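Local structure of small archaeal modifier protein 1 (Haloferax volcanii DS2, 4HRO) at residues 56-68 with 75-87. The protein serves as a ubiquitin-like modifier joined through its C-terminal glycine to lysines of target proteins, and as a sulfur carrier in molybdenum cofactor biosynthesis. Sequence-based numbering, arbitrary orientation.
Sequences LYDHINVLRNGEA and TAAGDELALFPPV. With CA (calcium ion), chain C; CA (calcium ion), chain D.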
loop_
_atom_site.group_PDB
_atom_site.type_symbol
_atom_site.label_atom_id
_atom_site.label_comp_id
_atom_site.label_asym_id
_atom_site.label_seq_id
_atom_site.Cartn_x
_atom_site.Cartn_y
_atom_site.Cartn_z
ATOM N N LEU A 56 4.364 9.758 3.721
ATOM C CA LEU A 56 4.966 8.869 2.752
ATOM C C LEU A 56 6.328 9.410 2.336
ATOM O O LEU A 56 6.462 10.611 2.088
ATOM C CB LEU A 56 4.014 8.765 1.551
ATOM C CG LEU A 56 4.231 7.692 0.507
ATOM C CD1 LEU A 56 4.036 6.309 1.086
ATOM C CD2 LEU A 56 3.262 7.918 -0.646
ATOM N N TYR A 57 7.346 8.553 2.271
ATOM C CA TYR A 57 8.646 9.005 1.798
ATOM C C TYR A 57 8.542 9.494 0.370
ATOM O O TYR A 57 7.768 8.963 -0.427
ATOM C CB TYR A 57 9.681 7.890 1.779
ATOM C CG TYR A 57 10.178 7.406 3.123
ATOM C CD1 TYR A 57 10.841 8.249 4.016
ATOM C CD2 TYR A 57 10.018 6.070 3.482
ATOM C CE1 TYR A 57 11.306 7.762 5.255
ATOM C CE2 TYR A 57 10.484 5.587 4.683
ATOM C CZ TYR A 57 11.108 6.434 5.567
ATOM O OH TYR A 57 11.610 5.961 6.750
ATOM N N ASP A 58 9.376 10.473 0.040
ATOM C CA ASP A 58 9.478 10.970 -1.337
ATOM C C ASP A 58 9.785 9.829 -2.300
ATOM O O ASP A 58 10.554 8.921 -1.996
ATOM C CB ASP A 58 10.594 12.027 -1.472
ATOM C CG ASP A 58 10.338 13.289 -0.660
ATOM O OD1 ASP A 58 9.190 13.544 -0.242
ATOM O OD2 ASP A 58 11.309 14.053 -0.455
ATOM N N HIS A 59 9.168 9.890 -3.465
ATOM C CA HIS A 59 9.503 9.020 -4.579
ATOM C C HIS A 59 8.943 7.607 -4.491
ATOM O O HIS A 59 9.142 6.844 -5.432
ATOM C CB HIS A 59 11.019 8.968 -4.848
ATOM C CG HIS A 59 11.673 10.312 -4.908
ATOM N ND1 HIS A 59 11.291 11.278 -5.810
ATOM C CD2 HIS A 59 12.686 10.849 -4.185
ATOM C CE1 HIS A 59 12.040 12.355 -5.641
ATOM N NE2 HIS A 59 12.895 12.121 -4.661
ATOM N N ILE A 60 8.255 7.239 -3.407
ATOM C CA ILE A 60 7.533 5.970 -3.404
ATOM C C ILE A 60 6.392 6.097 -4.387
ATOM O O ILE A 60 5.690 7.105 -4.396
ATOM C CB ILE A 60 6.995 5.633 -2.024
ATOM C CG1 ILE A 60 8.161 5.235 -1.132
ATOM C CG2 ILE A 60 5.929 4.492 -2.099
ATOM C CD1 ILE A 60 7.774 4.919 0.284
ATOM N N ASN A 61 6.197 5.080 -5.218
ATOM C CA ASN A 61 5.164 5.128 -6.245
ATOM C C ASN A 61 4.037 4.145 -5.934
ATOM O O ASN A 61 4.207 2.927 -6.035
ATOM C CB ASN A 61 5.746 4.865 -7.641
ATOM C CG ASN A 61 6.681 5.978 -8.110
ATOM O OD1 ASN A 61 6.689 7.071 -7.549
ATOM N ND2 ASN A 61 7.463 5.701 -9.146
ATOM N N VAL A 62 2.883 4.710 -5.581
ATOM C CA VAL A 62 1.685 3.972 -5.252
ATOM C C VAL A 62 0.810 3.967 -6.494
ATOM O O VAL A 62 0.491 5.038 -7.026
ATOM C CB VAL A 62 0.937 4.653 -4.098
ATOM C CG1 VAL A 62 -0.297 3.861 -3.752
ATOM C CG2 VAL A 62 1.835 4.821 -2.874
ATOM N N LEU A 63 0.412 2.786 -6.957
ATOM C CA LEU A 63 -0.490 2.650 -8.088
ATOM C C LEU A 63 -1.780 1.991 -7.667
ATOM O O LEU A 63 -1.794 1.097 -6.805
ATOM C CB LEU A 63 0.124 1.824 -9.213
ATOM C CG LEU A 63 1.489 2.214 -9.739
ATOM C CD1 LEU A 63 1.825 1.335 -10.940
ATOM C CD2 LEU A 63 1.589 3.662 -10.100
ATOM N N ARG A 64 -2.865 2.413 -8.308
ATOM C CA ARG A 64 -4.160 1.767 -8.196
ATOM C C ARG A 64 -4.574 1.358 -9.608
ATOM O O ARG A 64 -4.724 2.215 -10.495
ATOM C CB ARG A 64 -5.204 2.724 -7.612
ATOM C CG ARG A 64 -6.584 2.130 -7.581
ATOM C CD ARG A 64 -7.632 3.104 -7.146
ATOM N NE ARG A 64 -8.908 2.407 -7.038
ATOM C CZ ARG A 64 -10.091 2.921 -7.362
ATOM N NH1 ARG A 64 -10.221 4.169 -7.818
ATOM N NH2 ARG A 64 -11.172 2.163 -7.218
ATOM N N ASN A 65 -4.744 0.060 -9.844
ATOM C CA ASN A 65 -5.133 -0.462 -11.143
ATOM C C ASN A 65 -4.257 0.115 -12.253
ATOM O O ASN A 65 -4.744 0.499 -13.316
ATOM C CB ASN A 65 -6.626 -0.222 -11.377
ATOM C CG ASN A 65 -7.499 -0.833 -10.294
ATOM O OD1 ASN A 65 -8.499 -0.249 -9.866
ATOM N ND2 ASN A 65 -7.132 -2.005 -9.850
ATOM N N GLY A 66 -2.954 0.145 -12.008
ATOM C CA GLY A 66 -1.960 0.504 -13.016
ATOM C C GLY A 66 -1.710 1.991 -13.194
ATOM O O GLY A 66 -0.887 2.365 -14.025
ATOM N N GLU A 67 -2.388 2.851 -12.442
ATOM C CA GLU A 67 -2.212 4.305 -12.565
ATOM C C GLU A 67 -1.749 4.889 -11.240
ATOM O O GLU A 67 -2.214 4.459 -10.176
ATOM C CB GLU A 67 -3.534 4.971 -12.961
ATOM C CG GLU A 67 -4.183 4.449 -14.242
ATOM C CD GLU A 67 -5.491 5.170 -14.564
ATOM O OE1 GLU A 67 -6.550 4.499 -14.629
ATOM O OE2 GLU A 67 -5.466 6.408 -14.734
ATOM N N ALA A 68 -0.835 5.858 -11.289
ATOM C CA ALA A 68 -0.396 6.548 -10.082
ATOM C C ALA A 68 -1.602 7.074 -9.314
ATOM O O ALA A 68 -2.508 7.664 -9.906
ATOM C CB ALA A 68 0.569 7.693 -10.437
ATOM N N THR A 75 -10.881 3.537 -3.173
ATOM C CA THR A 75 -10.577 2.157 -3.501
ATOM C C THR A 75 -11.882 1.413 -3.716
ATOM O O THR A 75 -12.951 1.867 -3.304
ATOM C CB THR A 75 -9.779 1.436 -2.388
ATOM O OG1 THR A 75 -10.549 1.378 -1.181
ATOM C CG2 THR A 75 -8.446 2.096 -2.152
ATOM N N ALA A 76 -11.789 0.233 -4.311
ATOM C CA ALA A 76 -12.953 -0.606 -4.556
ATOM C C ALA A 76 -12.572 -2.075 -4.496
ATOM O O ALA A 76 -11.435 -2.448 -4.746
ATOM C CB ALA A 76 -13.564 -0.263 -5.904
ATOM N N ALA A 77 -13.559 -2.906 -4.195
ATOM C CA ALA A 77 -13.392 -4.346 -4.216
ATOM C C ALA A 77 -12.760 -4.795 -5.519
ATOM O O ALA A 77 -13.137 -4.336 -6.595
ATOM C CB ALA A 77 -14.734 -5.018 -4.024
ATOM N N GLY A 78 -11.770 -5.673 -5.392
ATOM C CA GLY A 78 -11.069 -6.215 -6.550
ATOM C C GLY A 78 -9.885 -5.381 -7.010
ATOM O O GLY A 78 -9.200 -5.759 -7.959
ATOM N N ASP A 79 -9.599 -4.252 -6.360
ATOM C CA ASP A 79 -8.507 -3.396 -6.801
ATOM C C ASP A 79 -7.164 -4.129 -6.727
ATOM O O ASP A 79 -6.931 -4.978 -5.858
ATOM C CB ASP A 79 -8.392 -2.129 -5.950
ATOM C CG ASP A 79 -9.296 -1.005 -6.385
ATOM O OD1 ASP A 79 -9.965 -1.081 -7.430
ATOM O OD2 ASP A 79 -9.306 -0.005 -5.636
ATOM N N GLU A 80 -6.293 -3.759 -7.655
ATOM C CA GLU A 80 -4.914 -4.179 -7.732
ATOM C C GLU A 80 -4.060 -2.970 -7.382
ATOM O O GLU A 80 -3.892 -2.048 -8.202
ATOM C CB GLU A 80 -4.609 -4.670 -9.150
ATOM C CG GLU A 80 -5.425 -5.901 -9.479
ATOM C CD GLU A 80 -5.361 -6.333 -10.926
ATOM O OE1 GLU A 80 -4.901 -5.594 -11.801
ATOM O OE2 GLU A 80 -5.809 -7.438 -11.255
ATOM N N LEU A 81 -3.546 -2.948 -6.158
ATOM C CA LEU A 81 -2.725 -1.848 -5.667
ATOM C C LEU A 81 -1.277 -2.280 -5.738
ATOM O O LEU A 81 -0.963 -3.447 -5.517
ATOM C CB LEU A 81 -3.124 -1.504 -4.220
ATOM C CG LEU A 81 -4.622 -1.230 -4.008
ATOM C CD1 LEU A 81 -4.891 -0.933 -2.527
ATOM C CD2 LEU A 81 -5.150 -0.130 -4.902
ATOM N N ALA A 82 -0.378 -1.353 -6.027
ATOM C CA ALA A 82 1.051 -1.669 -6.129
ATOM C C ALA A 82 1.867 -0.627 -5.396
ATOM O O ALA A 82 1.562 0.576 -5.448
ATOM C CB ALA A 82 1.503 -1.775 -7.582
ATOM N N LEU A 83 2.921 -1.084 -4.735
ATOM C CA LEU A 83 3.793 -0.238 -3.961
ATOM C C LEU A 83 5.227 -0.480 -4.405
ATOM O O LEU A 83 5.791 -1.571 -4.166
ATOM C CB LEU A 83 3.634 -0.563 -2.479
ATOM C CG LEU A 83 4.263 0.405 -1.485
ATOM C CD1 LEU A 83 3.619 1.764 -1.568
ATOM C CD2 LEU A 83 4.151 -0.119 -0.066
ATOM N N PHE A 84 5.818 0.528 -5.047
ATOM C CA PHE A 84 7.198 0.452 -5.502
ATOM C C PHE A 84 8.055 1.387 -4.680
ATOM O O PHE A 84 7.700 2.543 -4.471
ATOM C CB PHE A 84 7.327 0.871 -6.977
ATOM C CG PHE A 84 6.723 -0.088 -7.958
ATOM C CD1 PHE A 84 7.475 -1.120 -8.469
ATOM C CD2 PHE A 84 5.431 0.074 -8.415
ATOM C CE1 PHE A 84 6.948 -1.993 -9.393
ATOM C CE2 PHE A 84 4.898 -0.801 -9.335
ATOM C CZ PHE A 84 5.662 -1.830 -9.825
ATOM N N PRO A 85 9.228 0.912 -4.256
ATOM C CA PRO A 85 10.181 1.838 -3.662
ATOM C C PRO A 85 10.705 2.842 -4.706
ATOM O O PRO A 85 10.493 2.685 -5.903
ATOM C CB PRO A 85 11.274 0.917 -3.124
ATOM C CG PRO A 85 11.235 -0.260 -4.035
ATOM C CD PRO A 85 9.801 -0.426 -4.479
ATOM N N PRO A 86 11.397 3.886 -4.252
ATOM C CA PRO A 86 11.929 4.898 -5.164
ATOM C C PRO A 86 12.781 4.308 -6.283
ATOM O O PRO A 86 13.542 3.368 -6.043
ATOM C CB PRO A 86 12.804 5.757 -4.248
ATOM C CG PRO A 86 12.146 5.651 -2.929
ATOM C CD PRO A 86 11.662 4.222 -2.841
ATOM N N VAL A 87 12.643 4.863 -7.482
ATOM C CA VAL A 87 13.512 4.492 -8.592
ATOM C C VAL A 87 14.899 5.107 -8.368
ATOM O O VAL A 87 15.015 6.263 -7.975
ATOM C CB VAL A 87 12.929 4.955 -9.936
ATOM C CG1 VAL A 87 13.907 4.678 -11.060
ATOM C CG2 VAL A 87 11.598 4.267 -10.212
HETATM CA CA CA C . -5.332 -7.313 -13.586
HETATM CA CA CA D . -14.730 2.543 -1.938
HETATM O O HOH W 1 10.446 6.778 -7.856
HETATM O O HOH W 2 -1.652 -1.165 -9.737
HETATM O O HOH W 3 -13.309 1.007 -0.598
HETATM O O HOH W 4 -13.195 4.221 -1.191
HETATM O O HOH W 5 -5.166 -5.364 -14.963
HETATM O O HOH W 6 -16.250 0.899 -2.655
HETATM O O HOH W 7 -16.336 4.359 -1.727
#
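Strands 61-64 and 80-84 run antiparallel, their directions 170° apart, and join through two hydrogen-bonded pairs: Asn61 with Phe84, and Leu63 with Ala82, where Leu63 N reaches Ala82 O at 2.9 Å. Beyond the last bridge, a backbone bond from Asn65 N to Glu80 O (2.8 Å) continues into the type I' turn 64-67. These strands belong to the mixed sheet of the ubiquitin-like beta-grasp fold, in which 80-84 also runs parallel to strand 2-8. On the face covered by helix 31-41, Leu83, with CG anti to the backbone N (chi1 -168°), touches both Ile60 CG2 (3.6 Å) and Val62 CG2 (3.8 Å) through CD1; it also meets Leu35. The reverse face brings Leu63 CD1 to Phe84 CE2 at 4.1 Å, and Phe9 stacks on that ring. Arg64, extended from CG to NE, lays its CG against Leu81 CD2 and salt-bridges Asp79 OD2 through NE (2.8 Å), with OD2 near the guanidinium plane. Ala76 N donates to Asp79 OD2 (2.8 Å) from the opposite carboxylate face. A leucine in place of Arg64 would probably leave the buried Asp79 carboxylate without its countercharge. Nearby, Thr75 O binds a calcium ion at 2.3 Å, a site shared with Gly27.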